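Aminotransferase (Bacillus subtilis, PDB 6L1O) catalyses pyridoxal-phosphate-dependent transamination as part of the biosynthesis of the dipeptide antibiotic bacilysin. Local coordinates at residues 209-214 with 320-325; 41-45 with 297-301; 304-309 with 377-381. One frame throughout, in Å; residues are numbered along the deposited sequence.

Contact 1 (209-214 with 320-325); sequences YGAFEF and PKGTFY. With PLP (pyridoxal-5'-phosphate), chain E.
The Tyr209 ring meets Thr323, Phe324 and Tyr325, and its hydroxyl is hydrogen-bonded to O3 of the cofactor, pyridoxal phosphate. The CE1 edge of that ring points into the face of Phe324, a T-shaped stack with planes at 88° and CE1 3.8 Å from Phe324 CZ. Tyr325 comes the other way round, its own edge toward the Tyr209 face in an offset edge-to-face pair, with centroids 5.4 Å apart. Nearer the root of the ring, the methyl CG2 of Thr323 rests 3.8 Å from Tyr209 CG. The Thr323 hydroxyl, set between backbone N and carbonyl carbon (chi1 88°), turns back on its own loop: OG1 donates to Gly322 O on a lone pair and accepts from Tyr325 N, an ST turn immediately before Tyr325. Beyond the type I turn Tyr209-Phe212 the two loops join through their backbones. Thr323 N donates to Phe212 O over 2.9 Å and Phe214 N to Lys321 O over 3.1 Å, a single bridge centred on Glu213 and Gly322. The Phe214 ring turns its edge to Thr323 O, 3.5 Å from CE2. Tyr209 OH lies 2.6 Å from Tyr325 OH and equally 2.6 Å from the cofactor's O3, a short chain of oxygens. These bonds hold the phenol oxygen in position, while the three neighbours limit the ring's turn; Tyr325, as second shell, positions the group that bonds the cofactor.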
ATOM      1  N   TYR B 209      -8.672  17.873  -4.946  1.00 15.55           N
ATOM      2  CA  TYR B 209      -8.874  19.256  -4.510  1.00 16.02           C
ATOM      3  C   TYR B 209     -10.356  19.592  -4.475  1.00 15.70           C
ATOM      4  O   TYR B 209     -10.769  20.793  -4.502  1.00 18.21           O
ATOM      5  CB  TYR B 209      -8.051  20.243  -5.396  1.00 15.62           C
ATOM      6  CG  TYR B 209      -6.593  19.955  -5.358  1.00 14.70           C
ATOM      7  CD1 TYR B 209      -5.774  20.465  -4.310  1.00 16.11           C
ATOM      8  CD2 TYR B 209      -5.985  19.108  -6.286  1.00 15.80           C
ATOM      9  CE1 TYR B 209      -4.455  20.147  -4.240  1.00 16.90           C
ATOM     10  CE2 TYR B 209      -4.656  18.803  -6.211  1.00 16.62           C
ATOM     11  CZ  TYR B 209      -3.892  19.321  -5.183  1.00 17.13           C
ATOM     12  OH  TYR B 209      -2.590  19.014  -5.062  1.00 20.83           O
ATOM     13  N   GLY B 210     -11.185  18.556  -4.352  1.00 15.26           N
ATOM     14  CA  GLY B 210     -12.624  18.682  -4.326  1.00 15.45           C
ATOM     15  C   GLY B 210     -13.222  19.534  -3.243  1.00 19.06           C
ATOM     16  O   GLY B 210     -14.404  19.856  -3.320  1.00 23.22           O
ATOM     17  N   ALA B 211     -12.444  19.883  -2.225  1.00 19.09           N
ATOM     18  CA  ALA B 211     -12.901  20.791  -1.173  1.00 19.73           C
ATOM     19  C   ALA B 211     -12.617  22.261  -1.576  1.00 21.39           C
ATOM     20  O   ALA B 211     -13.135  23.188  -0.986  1.00 24.77           O
ATOM     21  CB  ALA B 211     -12.238  20.478   0.144  1.00 18.35           C
ATOM     22  N   PHE B 212     -11.809  22.494  -2.581  1.00 19.26           N
ATOM     23  CA  PHE B 212     -11.253  23.837  -2.768  1.00 19.49           C
ATOM     24  C   PHE B 212     -11.589  24.472  -4.096  1.00 20.98           C
ATOM     25  O   PHE B 212     -10.744  24.562  -4.952  1.00 20.18           O
ATOM     26  CB  PHE B 212      -9.743  23.790  -2.568  1.00 18.56           C
ATOM     27  CG  PHE B 212      -9.341  23.211  -1.248  1.00 18.98           C
ATOM     28  CD1 PHE B 212      -9.575  23.939  -0.071  1.00 19.15           C
ATOM     29  CD2 PHE B 212      -8.774  21.950  -1.148  1.00 20.83           C
ATOM     30  CE1 PHE B 212      -9.201  23.452   1.156  1.00 19.05           C
ATOM     31  CE2 PHE B 212      -8.403  21.451   0.096  1.00 21.24           C
ATOM     32  CZ  PHE B 212      -8.642  22.189   1.251  1.00 18.12           C
ATOM     33  N   GLU B 213     -12.829  24.914  -4.252  1.00 21.26           N
ATOM     34  CA  GLU B 213     -13.192  25.798  -5.323  1.00 23.04           C
ATOM     35  C   GLU B 213     -13.803  27.032  -4.682  1.00 25.68           C
ATOM     36  O   GLU B 213     -14.726  26.918  -3.879  1.00 26.71           O
ATOM     37  CB  GLU B 213     -14.169  25.147  -6.281  1.00 24.91           C
ATOM     38  CG  GLU B 213     -14.674  26.101  -7.373  1.00 26.22           C
ATOM     39  CD  GLU B 213     -15.424  25.376  -8.489  1.00 30.17           C
ATOM     40  OE1 GLU B 213     -15.384  24.118  -8.547  1.00 28.94           O
ATOM     41  OE2 GLU B 213     -16.037  26.045  -9.332  1.00 33.73           O
ATOM     42  N   PHE B 214     -13.268  28.202  -5.020  1.00 23.99           N
ATOM     43  CA  PHE B 214     -13.523  29.421  -4.232  1.00 24.62           C
ATOM     44  C   PHE B 214     -14.843  30.138  -4.490  1.00 29.05           C
ATOM     45  O   PHE B 214     -15.455  30.631  -3.533  1.00 31.46           O
ATOM     46  CB  PHE B 214     -12.372  30.369  -4.422  1.00 25.15           C
ATOM     47  CG  PHE B 214     -11.071  29.791  -3.991  1.00 23.34           C
ATOM     48  CD1 PHE B 214     -10.858  29.449  -2.653  1.00 21.34           C
ATOM     49  CD2 PHE B 214     -10.049  29.557  -4.919  1.00 23.27           C
ATOM     50  CE1 PHE B 214      -9.647  28.918  -2.237  1.00 19.14           C
ATOM     51  CE2 PHE B 214      -8.855  28.996  -4.521  1.00 20.68           C
ATOM     52  CZ  PHE B 214      -8.639  28.690  -3.165  1.00 21.41           C
ATOM     53  N   PRO B 320      -6.260  31.541  -9.178  1.00 20.05           N
ATOM     54  CA  PRO B 320      -6.864  30.238  -9.480  1.00 21.96           C
ATOM     55  C   PRO B 320      -8.333  30.167  -9.128  1.00 21.48           C
ATOM     56  O   PRO B 320      -8.761  30.773  -8.142  1.00 17.84           O
ATOM     57  CB  PRO B 320      -6.056  29.279  -8.577  1.00 22.54           C
ATOM     58  CG  PRO B 320      -5.520  30.159  -7.487  1.00 21.26           C
ATOM     59  CD  PRO B 320      -5.175  31.404  -8.194  1.00 19.27           C
ATOM     60  N   LYS B 321      -9.093  29.379  -9.886  1.00 21.63           N
ATOM     61  CA  LYS B 321     -10.468  29.106  -9.506  1.00 21.95           C
ATOM     62  C   LYS B 321     -10.590  28.062  -8.395  1.00 18.64           C
ATOM     63  O   LYS B 321     -11.569  28.057  -7.617  1.00 18.26           O
ATOM     64  CB  LYS B 321     -11.292  28.654 -10.703  1.00 23.93           C
ATOM     65  CG  LYS B 321     -11.654  29.776 -11.667  1.00 26.84           C
ATOM     66  CD  LYS B 321     -12.332  30.921 -10.941  1.00 31.98           C
ATOM     67  CE  LYS B 321     -12.795  31.993 -11.922  1.00 38.89           C
ATOM     68  NZ  LYS B 321     -11.621  32.728 -12.441  1.00 43.38           N
ATOM     69  N   GLY B 322      -9.598  27.226  -8.275  1.00 17.14           N
ATOM     70  CA  GLY B 322      -9.603  26.167  -7.236  1.00 18.76           C
ATOM     71  C   GLY B 322      -8.201  25.709  -6.971  1.00 17.33           C
ATOM     72  O   GLY B 322      -7.271  26.158  -7.635  1.00 19.94           O
ATOM     73  N   THR B 323      -8.044  24.795  -6.014  1.00 17.63           N
ATOM     74  CA  THR B 323      -6.739  24.353  -5.479  1.00 15.17           C
ATOM     75  C   THR B 323      -5.956  25.462  -4.736  1.00 15.14           C
ATOM     76  O   THR B 323      -6.341  26.601  -4.751  1.00 15.72           O
ATOM     77  CB  THR B 323      -5.794  23.787  -6.550  1.00 15.94           C
ATOM     78  OG1 THR B 323      -5.008  24.835  -7.146  1.00 16.06           O
ATOM     79  CG2 THR B 323      -6.535  22.976  -7.603  1.00 16.66           C
ATOM     80  N   PHE B 324      -4.807  25.113  -4.172  1.00 14.11           N
ATOM     81  CA  PHE B 324      -3.942  26.086  -3.535  1.00 15.48           C
ATOM     82  C   PHE B 324      -2.721  26.408  -4.360  1.00 14.37           C
ATOM     83  O   PHE B 324      -1.707  26.800  -3.812  1.00 16.77           O
ATOM     84  CB  PHE B 324      -3.550  25.721  -2.115  1.00 15.59           C
ATOM     85  CG  PHE B 324      -3.124  24.283  -1.901  1.00 15.57           C
ATOM     86  CD1 PHE B 324      -2.037  23.724  -2.587  1.00 17.03           C
ATOM     87  CD2 PHE B 324      -3.830  23.486  -1.033  1.00 18.05           C
ATOM     88  CE1 PHE B 324      -1.622  22.426  -2.355  1.00 17.82           C
ATOM     89  CE2 PHE B 324      -3.410  22.177  -0.777  1.00 19.47           C
ATOM     90  CZ  PHE B 324      -2.302  21.658  -1.444  1.00 16.62           C
ATOM     91  N   TYR B 325      -2.835  26.233  -5.671  1.00 14.58           N
ATOM     92  CA  TYR B 325      -1.728  26.491  -6.589  1.00 15.73           C
ATOM     93  C   TYR B 325      -1.983  27.777  -7.401  1.00 14.14           C
ATOM     94  O   TYR B 325      -3.121  28.046  -7.785  1.00 14.65           O
ATOM     95  CB  TYR B 325      -1.551  25.320  -7.570  1.00 13.73           C
ATOM     96  CG  TYR B 325      -1.251  24.038  -6.922  1.00 12.76           C
ATOM     97  CD1 TYR B 325      -0.079  23.859  -6.183  1.00 13.79           C
ATOM     98  CD2 TYR B 325      -2.122  22.953  -7.033  1.00 14.71           C
ATOM     99  CE1 TYR B 325       0.190  22.671  -5.541  1.00 15.97           C
ATOM    100  CE2 TYR B 325      -1.827  21.748  -6.397  1.00 15.33           C
ATOM    101  CZ  TYR B 325      -0.691  21.603  -5.675  1.00 14.30           C
ATOM    102  OH  TYR B 325      -0.393  20.417  -5.024  1.00 18.72           O
TER
HETATM  103  N1  PLP E 401      -4.007  13.902  -7.266  1.00 19.85           N
HETATM  104  C2  PLP E 401      -3.427  15.107  -7.417  1.00 19.71           C
HETATM  105  C2A PLP E 401      -3.474  15.840  -8.726  1.00 19.38           C
HETATM  106  C3  PLP E 401      -2.643  15.677  -6.346  1.00 20.79           C
HETATM  107  O3  PLP E 401      -1.998  16.846  -6.433  1.00 20.76           O
HETATM  108  C4  PLP E 401      -2.639  14.951  -5.127  1.00 26.00           C
HETATM  109  C4A PLP E 401      -1.538  15.377  -4.188  1.00 34.09           C
HETATM  110  C5  PLP E 401      -3.302  13.657  -5.033  1.00 24.32           C
HETATM  111  C6  PLP E 401      -4.006  13.203  -6.138  1.00 22.51           C
HETATM  112  C5A PLP E 401      -3.391  12.882  -3.752  1.00 22.73           C
HETATM  113  O4P PLP E 401      -2.220  12.411  -3.245  1.00 20.62           O
HETATM  114  P   PLP E 401      -2.249  11.355  -1.996  1.00 16.73           P
HETATM  115  O1P PLP E 401      -1.436  10.204  -2.468  1.00 14.39           O
HETATM  116  O2P PLP E 401      -3.668  11.025  -1.586  1.00 16.02           O
HETATM  117  O3P PLP E 401      -1.581  12.107  -0.879  1.00 16.38           O

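Contact 2 (41-45 with 297-301); sequences NPDLP and IYKER
Arg301 runs out from helix 297-301 toward Asp43 as an extended chain, its CB packed on Leu377 of the neighbouring helix 374-385. From CG to NE the chain stays straight (chi2 173°, chi3 -179°), which carries the guanidinium out to Asp43 while one face stays against Ile297 CG2, one turn earlier. At the tip, NH1 donates to Asp43 OD1 over 2.8 Å, exactly in the guanidinium plane, meeting OD1 on its syn side but out of the carboxylate plane. NH2 donates to the syn lone pair of Asp43 OD2 over 2.9 Å, tilted somewhat from the guanidinium plane. The carboxylate and guanidinium planes are twisted 39° apart. NH1 has a second acceptor in Met370 O, so the grip on Asp43 is anchored to a further loop. Beside the ion pair, Leu44 CD1 meets Ile297 CD1 tip to tip at 3.9 Å and lies 4.1 Å from Arg301 NH2. Tyr298 brings its hydroxyl, buried without a polar partner, to 4.1 Å from Pro42 CB. At the start of the segment, Asn41 OD1 accepts a hydrogen bond from Tyr66 N of the second subunit. An end-on, bidentate arginine-aspartate bridge thus ties the loop between strand 35-36 and helix 48-57 to the long helix 289-313 of a class I aminotransferase.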
ATOM      1  N   ASN B  41       2.521  20.083   0.147  1.00 18.85           N
ATOM      2  CA  ASN B  41       2.420  19.503   1.496  1.00 19.29           C
ATOM      3  C   ASN B  41       1.694  20.499   2.388  1.00 16.92           C
ATOM      4  O   ASN B  41       2.259  21.553   2.658  1.00 15.75           O
ATOM      5  CB  ASN B  41       3.806  19.219   2.050  1.00 20.78           C
ATOM      6  CG  ASN B  41       3.797  18.363   3.311  1.00 23.10           C
ATOM      7  OD1 ASN B  41       2.781  17.767   3.686  1.00 21.39           O
ATOM      8  ND2 ASN B  41       4.942  18.290   3.961  1.00 26.04           N
ATOM      9  N   PRO B  42       0.447  20.214   2.792  1.00 16.95           N
ATOM     10  CA  PRO B  42      -0.237  21.187   3.673  1.00 18.62           C
ATOM     11  C   PRO B  42       0.622  21.568   4.852  1.00 18.94           C
ATOM     12  O   PRO B  42       1.319  20.744   5.387  1.00 18.20           O
ATOM     13  CB  PRO B  42      -1.485  20.431   4.116  1.00 20.25           C
ATOM     14  CG  PRO B  42      -1.770  19.503   2.967  1.00 18.41           C
ATOM     15  CD  PRO B  42      -0.400  18.996   2.627  1.00 16.44           C
ATOM     16  N   ASP B  43       0.646  22.858   5.201  1.00 18.73           N
ATOM     17  CA  ASP B  43       1.506  23.294   6.267  1.00 18.65           C
ATOM     18  C   ASP B  43       0.754  23.247   7.620  1.00 19.85           C
ATOM     19  O   ASP B  43       1.375  23.211   8.625  1.00 23.74           O
ATOM     20  CB  ASP B  43       2.043  24.719   5.955  1.00 20.52           C
ATOM     21  CG  ASP B  43       0.913  25.718   5.740  1.00 22.31           C
ATOM     22  OD1 ASP B  43       0.105  25.547   4.779  1.00 23.33           O
ATOM     23  OD2 ASP B  43       0.779  26.650   6.541  1.00 24.92           O
ATOM     24  N   LEU B  44      -0.574  23.245   7.609  1.00 16.87           N
ATOM     25  CA  LEU B  44      -1.371  23.317   8.822  1.00 17.10           C
ATOM     26  C   LEU B  44      -1.689  21.897   9.335  1.00 18.24           C
ATOM     27  O   LEU B  44      -1.641  20.948   8.557  1.00 17.20           O
ATOM     28  CB  LEU B  44      -2.619  24.098   8.611  1.00 17.47           C
ATOM     29  CG  LEU B  44      -2.272  25.530   8.224  1.00 21.91           C
ATOM     30  CD1 LEU B  44      -3.477  26.250   7.769  1.00 21.42           C
ATOM     31  CD2 LEU B  44      -1.593  26.257   9.401  1.00 24.24           C
ATOM     32  N   PRO B  45      -1.908  21.756  10.664  1.00 17.99           N
ATOM     33  CA  PRO B  45      -2.059  20.428  11.250  1.00 16.26           C
ATOM     34  C   PRO B  45      -3.421  19.797  10.973  1.00 15.05           C
ATOM     35  O   PRO B  45      -4.390  20.458  10.567  1.00 13.59           O
ATOM     36  CB  PRO B  45      -1.882  20.679  12.767  1.00 17.34           C
ATOM     37  CG  PRO B  45      -2.382  22.063  12.973  1.00 20.16           C
ATOM     38  CD  PRO B  45      -1.968  22.820  11.695  1.00 20.01           C
ATOM     39  N   ILE B 297      -8.401  30.370   4.479  1.00 15.09           N
ATOM     40  CA  ILE B 297      -6.959  30.557   4.667  1.00 15.48           C
ATOM     41  C   ILE B 297      -6.233  30.572   3.316  1.00 18.40           C
ATOM     42  O   ILE B 297      -5.394  31.470   3.053  1.00 14.39           O
ATOM     43  CB  ILE B 297      -6.332  29.523   5.583  1.00 15.97           C
ATOM     44  CG1 ILE B 297      -6.819  29.740   7.038  1.00 19.28           C
ATOM     45  CG2 ILE B 297      -4.810  29.554   5.539  1.00 18.21           C
ATOM     46  CD1 ILE B 297      -6.587  28.598   7.994  1.00 20.74           C
ATOM     47  N   TYR B 298      -6.508  29.544   2.488  1.00 16.43           N
ATOM     48  CA  TYR B 298      -5.839  29.496   1.182  1.00 17.29           C
ATOM     49  C   TYR B 298      -6.208  30.690   0.326  1.00 16.61           C
ATOM     50  O   TYR B 298      -5.312  31.273  -0.323  1.00 18.15           O
ATOM     51  CB  TYR B 298      -6.149  28.153   0.479  1.00 17.41           C
ATOM     52  CG  TYR B 298      -5.468  26.983   1.145  1.00 14.88           C
ATOM     53  CD1 TYR B 298      -4.175  27.085   1.643  1.00 17.48           C
ATOM     54  CD2 TYR B 298      -6.124  25.756   1.299  1.00 15.85           C
ATOM     55  CE1 TYR B 298      -3.549  26.015   2.225  1.00 18.51           C
ATOM     56  CE2 TYR B 298      -5.517  24.692   1.884  1.00 14.59           C
ATOM     57  CZ  TYR B 298      -4.240  24.799   2.351  1.00 19.46           C
ATOM     58  OH  TYR B 298      -3.596  23.714   2.909  1.00 16.57           O
ATOM     59  N   LYS B 299      -7.493  31.068   0.311  1.00 17.55           N
ATOM     60  CA  LYS B 299      -7.940  32.206  -0.477  1.00 18.81           C
ATOM     61  C   LYS B 299      -7.247  33.526  -0.027  1.00 20.83           C
ATOM     62  O   LYS B 299      -6.852  34.337  -0.844  1.00 19.56           O
ATOM     63  CB  LYS B 299      -9.475  32.326  -0.428  1.00 19.81           C
ATOM     64  CG  LYS B 299     -10.094  33.505  -1.184  1.00 23.26           C
ATOM     65  CD  LYS B 299      -9.677  33.523  -2.647  1.00 28.23           C
ATOM     66  CE  LYS B 299     -10.357  34.675  -3.419  1.00 29.36           C
ATOM     67  NZ  LYS B 299      -9.554  35.081  -4.598  1.00 32.08           N
ATOM     68  N   GLU B 300      -7.086  33.699   1.274  1.00 21.03           N
ATOM     69  CA  GLU B 300      -6.379  34.858   1.780  1.00 21.26           C
ATOM     70  C   GLU B 300      -4.923  34.873   1.336  1.00 18.95           C
ATOM     71  O   GLU B 300      -4.381  35.920   1.002  1.00 20.81           O
ATOM     72  CB  GLU B 300      -6.472  34.894   3.285  1.00 24.08           C
ATOM     73  CG  GLU B 300      -5.606  35.901   4.014  1.00 26.65           C
ATOM     74  CD  GLU B 300      -5.913  37.339   3.673  1.00 37.37           C
ATOM     75  OE1 GLU B 300      -7.092  37.649   3.340  1.00 34.28           O
ATOM     76  OE2 GLU B 300      -4.960  38.174   3.755  1.00 45.31           O
ATOM     77  N   ARG B 301      -4.267  33.729   1.358  1.00 15.67           N
ATOM     78  CA  ARG B 301      -2.864  33.636   0.962  1.00 17.94           C
ATOM     79  C   ARG B 301      -2.752  33.962  -0.513  1.00 16.66           C
ATOM     80  O   ARG B 301      -1.883  34.693  -0.906  1.00 17.71           O
ATOM     81  CB  ARG B 301      -2.280  32.237   1.253  1.00 16.53           C
ATOM     82  CG  ARG B 301      -2.054  31.988   2.724  1.00 16.63           C
ATOM     83  CD  ARG B 301      -1.634  30.560   2.980  1.00 18.70           C
ATOM     84  NE  ARG B 301      -1.444  30.306   4.415  1.00 18.02           N
ATOM     85  CZ  ARG B 301      -1.073  29.144   4.922  1.00 20.70           C
ATOM     86  NH1 ARG B 301      -0.776  28.108   4.120  1.00 19.59           N
ATOM     87  NH2 ARG B 301      -0.897  29.035   6.203  1.00 20.82           N
TER

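Contact 3 (304-309 with 377-381); sequences FFTALC and LREFV
Phe304 and Phe305 both carry CG anti to the backbone N (chi1 175° in Phe304), which swings the two neighbouring rings out toward helix 377-381, where both meet Leu377 CB. That atom lies 4.2 Å from Phe304 CE2 and 4.1 Å from Phe305 CD1. Beyond Leu377 the two rings find different partners. Phe304 presents its edge to Arg378, whose chain bends at chi3 and brings the guanidinium round so that Phe304 CZ sits over one of its faces, 3.5 Å from NH2; this is ring edge against guanidinium face, and so not a stacked cation-pi pair. Phe305 points the CE1 edge of its ring to Phe380, with CD2 3.6 Å away, the two planes inclined at 47°. Its own helix covers one face of Phe305 with the sulfur of Cys309. A turn further on, Val381 enters between Leu308 and Cys309: its CG2 is 3.9 Å from Leu308 CD2 and 3.8 Å from Cys309 SG. Leu308 CD2 also leans on the backbone of Arg378, 4.0 Å from its CA. The helices run nearly parallel, 18° apart, and the axes of the two segments approach to 10.1 Å. Arg378 also has a long, weak ion pair with Glu375 on its own helix. What holds the two segments together is therefore apolar and aromatic contact, with the one charged group at the margin turning a flat face to a ring edge.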
ATOM      1  N   PHE B 304      -3.357  37.786  -0.884  1.00 19.52           N
ATOM      2  CA  PHE B 304      -2.129  38.420  -0.375  1.00 22.43           C
ATOM      3  C   PHE B 304      -0.927  38.307  -1.324  1.00 23.34           C
ATOM      4  O   PHE B 304      -0.254  39.323  -1.628  1.00 20.28           O
ATOM      5  CB  PHE B 304      -1.754  37.818   0.955  1.00 23.00           C
ATOM      6  CG  PHE B 304      -0.440  38.307   1.512  1.00 23.38           C
ATOM      7  CD1 PHE B 304      -0.339  39.582   2.089  1.00 27.71           C
ATOM      8  CD2 PHE B 304       0.693  37.511   1.455  1.00 25.83           C
ATOM      9  CE1 PHE B 304       0.872  40.018   2.628  1.00 26.63           C
ATOM     10  CE2 PHE B 304       1.904  37.942   1.957  1.00 23.06           C
ATOM     11  CZ  PHE B 304       1.979  39.207   2.558  1.00 26.40           C
ATOM     12  N   PHE B 305      -0.633  37.069  -1.732  1.00 19.21           N
ATOM     13  CA  PHE B 305       0.489  36.755  -2.559  1.00 19.39           C
ATOM     14  C   PHE B 305       0.404  37.354  -3.960  1.00 19.46           C
ATOM     15  O   PHE B 305       1.383  37.903  -4.477  1.00 24.87           O
ATOM     16  CB  PHE B 305       0.615  35.218  -2.718  1.00 20.14           C
ATOM     17  CG  PHE B 305       1.806  34.775  -3.529  1.00 18.91           C
ATOM     18  CD1 PHE B 305       3.103  34.785  -2.971  1.00 21.29           C
ATOM     19  CD2 PHE B 305       1.644  34.360  -4.828  1.00 18.24           C
ATOM     20  CE1 PHE B 305       4.200  34.381  -3.719  1.00 18.82           C
ATOM     21  CE2 PHE B 305       2.732  33.973  -5.589  1.00 16.85           C
ATOM     22  CZ  PHE B 305       3.996  33.961  -5.044  1.00 19.63           C
ATOM     23  N   THR B 306      -0.703  37.187  -4.623  1.00 17.60           N
ATOM     24  CA  THR B 306      -0.812  37.694  -6.008  1.00 20.40           C
ATOM     25  C   THR B 306      -0.787  39.262  -6.015  1.00 24.42           C
ATOM     26  O   THR B 306      -0.222  39.918  -6.920  1.00 23.29           O
ATOM     27  CB  THR B 306      -2.039  37.164  -6.741  1.00 23.42           C
ATOM     28  OG1 THR B 306      -3.219  37.416  -5.992  1.00 21.41           O
ATOM     29  CG2 THR B 306      -1.916  35.624  -6.999  1.00 24.22           C
ATOM     30  N   ALA B 307      -1.373  39.859  -4.994  1.00 21.72           N
ATOM     31  CA  ALA B 307      -1.340  41.339  -4.893  1.00 24.49           C
ATOM     32  C   ALA B 307       0.069  41.822  -4.660  1.00 24.74           C
ATOM     33  O   ALA B 307       0.487  42.844  -5.205  1.00 27.88           O
ATOM     34  CB  ALA B 307      -2.296  41.812  -3.800  1.00 26.46           C
ATOM     35  N   LEU B 308       0.842  41.073  -3.874  1.00 24.83           N
ATOM     36  CA  LEU B 308       2.185  41.443  -3.505  1.00 26.14           C
ATOM     37  C   LEU B 308       3.161  41.252  -4.691  1.00 26.55           C
ATOM     38  O   LEU B 308       4.039  42.124  -4.942  1.00 25.17           O
ATOM     39  CB  LEU B 308       2.668  40.629  -2.342  1.00 26.33           C
ATOM     40  CG  LEU B 308       3.882  41.087  -1.593  1.00 29.66           C
ATOM     41  CD1 LEU B 308       3.605  42.449  -0.936  1.00 32.65           C
ATOM     42  CD2 LEU B 308       4.270  40.035  -0.531  1.00 28.41           C
ATOM     43  N   CYS B 309       2.999  40.139  -5.414  1.00 22.90           N
ATOM     44  CA  CYS B 309       3.755  39.902  -6.645  1.00 23.64           C
ATOM     45  C   CYS B 309       3.534  41.034  -7.660  1.00 24.64           C
ATOM     46  O   CYS B 309       4.498  41.511  -8.238  1.00 25.11           O
ATOM     47  CB  CYS B 309       3.425  38.555  -7.267  1.00 23.15           C
ATOM     48  SG  CYS B 309       4.182  37.198  -6.333  1.00 24.84           S
ATOM     49  N   LEU B 377       5.638  33.648   2.356  1.00 17.88           N
ATOM     50  CA  LEU B 377       5.156  34.208   1.107  1.00 19.76           C
ATOM     51  C   LEU B 377       5.776  35.593   0.871  1.00 21.63           C
ATOM     52  O   LEU B 377       6.168  35.940  -0.261  1.00 17.41           O
ATOM     53  CB  LEU B 377       3.638  34.266   1.073  1.00 17.67           C
ATOM     54  CG  LEU B 377       2.880  32.920   1.261  1.00 18.28           C
ATOM     55  CD1 LEU B 377       1.371  33.100   1.195  1.00 14.52           C
ATOM     56  CD2 LEU B 377       3.314  31.908   0.196  1.00 17.45           C
ATOM     57  N   ARG B 378       5.897  36.382   1.937  1.00 19.83           N
ATOM     58  CA  ARG B 378       6.460  37.702   1.800  1.00 20.54           C
ATOM     59  C   ARG B 378       7.925  37.661   1.471  1.00 20.76           C
ATOM     60  O   ARG B 378       8.400  38.440   0.610  1.00 20.77           O
ATOM     61  CB  ARG B 378       6.231  38.561   3.031  1.00 21.45           C
ATOM     62  CG  ARG B 378       6.634  40.038   2.793  1.00 27.46           C
ATOM     63  CD  ARG B 378       6.591  40.858   4.068  1.00 31.70           C
ATOM     64  NE  ARG B 378       5.309  40.705   4.766  1.00 31.15           N
ATOM     65  CZ  ARG B 378       4.204  41.406   4.530  1.00 31.21           C
ATOM     66  NH1 ARG B 378       4.182  42.317   3.570  1.00 32.85           N
ATOM     67  NH2 ARG B 378       3.111  41.179   5.264  1.00 32.66           N
ATOM     68  N   GLU B 379       8.653  36.824   2.163  1.00 19.58           N
ATOM     69  CA  GLU B 379      10.102  36.700   1.981  1.00 23.16           C
ATOM     70  C   GLU B 379      10.462  36.167   0.551  1.00 23.40           C
ATOM     71  O   GLU B 379      11.403  36.637  -0.067  1.00 21.05           O
ATOM     72  CB  GLU B 379      10.668  35.784   3.070  1.00 26.53           C
ATOM     73  CG  GLU B 379      12.173  35.542   3.053  1.00 28.36           C
ATOM     74  CD  GLU B 379      13.027  36.774   3.244  1.00 34.70           C
ATOM     75  OE1 GLU B 379      12.526  37.822   3.739  1.00 37.45           O
ATOM     76  OE2 GLU B 379      14.235  36.677   2.875  1.00 39.73           O
ATOM     77  N   PHE B 380       9.628  35.279   0.012  1.00 20.33           N
ATOM     78  CA  PHE B 380       9.733  34.846  -1.396  1.00 21.76           C
ATOM     79  C   PHE B 380       9.736  36.076  -2.334  1.00 24.65           C
ATOM     80  O   PHE B 380      10.669  36.272  -3.144  1.00 22.16           O
ATOM     81  CB  PHE B 380       8.540  33.900  -1.720  1.00 24.00           C
ATOM     82  CG  PHE B 380       8.494  33.435  -3.135  1.00 22.66           C
ATOM     83  CD1 PHE B 380       9.167  32.265  -3.520  1.00 23.69           C
ATOM     84  CD2 PHE B 380       7.763  34.132  -4.088  1.00 25.88           C
ATOM     85  CE1 PHE B 380       9.110  31.817  -4.832  1.00 26.40           C
ATOM     86  CE2 PHE B 380       7.693  33.682  -5.404  1.00 27.49           C
ATOM     87  CZ  PHE B 380       8.358  32.530  -5.771  1.00 24.39           C
ATOM     88  N   VAL B 381       8.770  36.961  -2.137  1.00 22.23           N
ATOM     89  CA  VAL B 381       8.689  38.156  -2.969  1.00 26.05           C
ATOM     90  C   VAL B 381       9.877  39.109  -2.719  1.00 26.14           C
ATOM     91  O   VAL B 381      10.478  39.623  -3.677  1.00 26.77           O
ATOM     92  CB  VAL B 381       7.382  38.890  -2.785  1.00 24.31           C
ATOM     93  CG1 VAL B 381       7.413  40.239  -3.493  1.00 28.69           C
ATOM     94  CG2 VAL B 381       6.233  38.046  -3.301  1.00 25.64           C
TER

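How the contacts relate
The three contacts form a chain leading away from the cofactor: contacts 2 and 3 share helix 289-313, and contact 1 packs against it. Contact 1 lies by the pyridoxal phosphate, joining the loop after strand 202-206 to the loop before strand 325-329; contact 2, its centre 11 Å away, touches it where Tyr298 meets Phe324 and Phe212. Contact 3 lies 14 Å beyond contact 2 and about 19 Å from contact 1, between centres; it uses a later part of the same helix against helix 374-385. Along the sequence contact 2 closes before contact 3 opens, whereas contact 1 interleaves with both. One helix thus links the loop carrying Tyr209, the loop 41-45 and helix 374-385.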